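Local coordinates for C381 turret protein (Sulfolobus turreted icosahedral virus, PDB 4IND), which builds the pentameric turrets of an archaeal icosahedral virus from subunits made of three jelly-roll domains, at the interface of chains A and B. Sequence-based numbering; all coordinates share one arbitrary frame. Chains: chain A/B, C381 turret protein.

The interface of chains A and B. Residues chain A 47, 49, 54, 85; chain B 10, 72-73, 129.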
# COMPACT_ATOMS: atom_id res chain seq x y z
N TYR A 47 -35.98 -21.17 -13.45
CA TYR A 47 -35.88 -21.43 -12.02
C TYR A 47 -36.35 -20.22 -11.22
O TYR A 47 -36.43 -19.12 -11.75
CB TYR A 47 -34.46 -21.86 -11.61
CG TYR A 47 -33.34 -20.85 -11.88
CD1 TYR A 47 -32.89 -19.98 -10.89
CD2 TYR A 47 -32.71 -20.81 -13.11
CE1 TYR A 47 -31.85 -19.08 -11.14
CE2 TYR A 47 -31.68 -19.90 -13.37
CZ TYR A 47 -31.25 -19.05 -12.38
OH TYR A 47 -30.23 -18.16 -12.64
N LEU A 49 -36.57 -17.23 -8.40
CA LEU A 49 -35.81 -16.23 -7.65
C LEU A 49 -36.83 -15.33 -6.97
O LEU A 49 -37.55 -14.57 -7.63
CB LEU A 49 -34.92 -15.40 -8.58
CG LEU A 49 -33.75 -16.13 -9.25
CD1 LEU A 49 -32.96 -15.20 -10.18
CD2 LEU A 49 -32.83 -16.77 -8.21
N LYS A 54 -37.04 -16.92 -13.53
CA LYS A 54 -36.02 -16.49 -14.48
C LYS A 54 -35.98 -17.51 -15.61
O LYS A 54 -35.94 -18.71 -15.37
CB LYS A 54 -34.65 -16.42 -13.79
CG LYS A 54 -33.48 -16.13 -14.73
CD LYS A 54 -32.18 -15.86 -13.95
CE LYS A 54 -30.97 -16.05 -14.85
NZ LYS A 54 -29.72 -15.42 -14.29
N LYS A 85 -22.26 -21.22 -12.73
CA LYS A 85 -23.69 -21.26 -12.40
C LYS A 85 -24.31 -22.36 -13.22
O LYS A 85 -24.25 -22.36 -14.46
CB LYS A 85 -24.40 -19.93 -12.72
CG LYS A 85 -25.86 -19.95 -12.24
CD LYS A 85 -26.65 -18.68 -12.62
CE LYS A 85 -26.19 -17.47 -11.82
NZ LYS A 85 -26.44 -17.64 -10.37
N PHE B 10 -39.44 -13.89 -16.21
CA PHE B 10 -38.70 -12.87 -16.93
C PHE B 10 -37.57 -13.50 -17.71
O PHE B 10 -36.95 -14.46 -17.25
CB PHE B 10 -38.18 -11.77 -15.98
CG PHE B 10 -37.16 -12.23 -14.97
CD1 PHE B 10 -35.82 -11.86 -15.09
CD2 PHE B 10 -37.53 -13.00 -13.87
CE1 PHE B 10 -34.88 -12.26 -14.16
CE2 PHE B 10 -36.59 -13.40 -12.92
CZ PHE B 10 -35.27 -13.03 -13.06
N ASP B 72 -28.88 -12.46 -9.99
CA ASP B 72 -28.15 -13.61 -9.45
C ASP B 72 -26.88 -13.92 -10.25
O ASP B 72 -26.17 -14.90 -9.96
CB ASP B 72 -29.05 -14.84 -9.32
CG ASP B 72 -29.23 -15.59 -10.63
OD1 ASP B 72 -29.43 -16.83 -10.59
OD2 ASP B 72 -29.20 -14.93 -11.69
N ASP B 73 -26.56 -13.08 -11.22
CA ASP B 73 -25.40 -13.31 -12.08
C ASP B 73 -24.08 -13.29 -11.31
O ASP B 73 -23.99 -12.70 -10.24
CB ASP B 73 -25.36 -12.23 -13.16
CG ASP B 73 -26.58 -12.26 -14.05
OD1 ASP B 73 -27.68 -11.93 -13.54
OD2 ASP B 73 -26.43 -12.60 -15.25
N ILE B 129 -28.17 -12.97 -3.91
CA ILE B 129 -28.97 -12.50 -5.05
C ILE B 129 -29.59 -11.15 -4.73
O ILE B 129 -30.33 -11.03 -3.76
CB ILE B 129 -30.11 -13.48 -5.35
CG1 ILE B 129 -29.55 -14.87 -5.65
CG2 ILE B 129 -31.01 -12.92 -6.46
CD1 ILE B 129 -30.55 -15.98 -5.49
O HOH W 1 -29.86 -12.50 -14.98
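In the first jelly-roll domains of two neighbouring turret subunits, loop residue B:Asp72 meets side chains of strands 41-49, 52-60 and 78-88 of chain A, namely A:Tyr47, A:Leu49, A:Lys54 and A:Lys85, a worked example of one carboxylate organising a subunit joint. The phenol OH of A:Tyr47 gives a hydrogen bond of 2.6 Å to B:Asp72 OD1, which lies in the plane of the ring at its edge. From A:Lys54, the ammonium NZ reaches B:Asp72 OD2 at 2.7 Å in a salt bridge. Both carboxylate oxygens use their syn lone pairs, so the tyrosine and this lysine together should restrain rotation of the carboxylate. A:Lys85 bends at its end (chi3 -71°, chi4 -63°), placing NZ for a 2.8 Å hydrogen bond to the backbone O of B:Asp72, above the carbonyl plane, and a weak hydrogen bond to B:Asp72 OD1, with which it also forms a salt bridge. Two lysines beside one carboxylate would be expected to favour its charged form. A:Lys54 also has its CA over one face of the B:Phe10 ring, 3.5 Å from CE2, where the two residues form a parallel beta bridge. Its chain then runs extended past the ring, and water 1 links NZ to B:Asp73 OD1. On the apolar flank, A:Leu49 CD2 meets B:Ile129 CD1 at 3.6 Å, while the other methyl, CD1, packs against the B:Asp72 carboxylate carbon. Charge pairing, a strand bridge and apolar packing thus join adjacent subunits, and probably fix their register within the five-subunit turret.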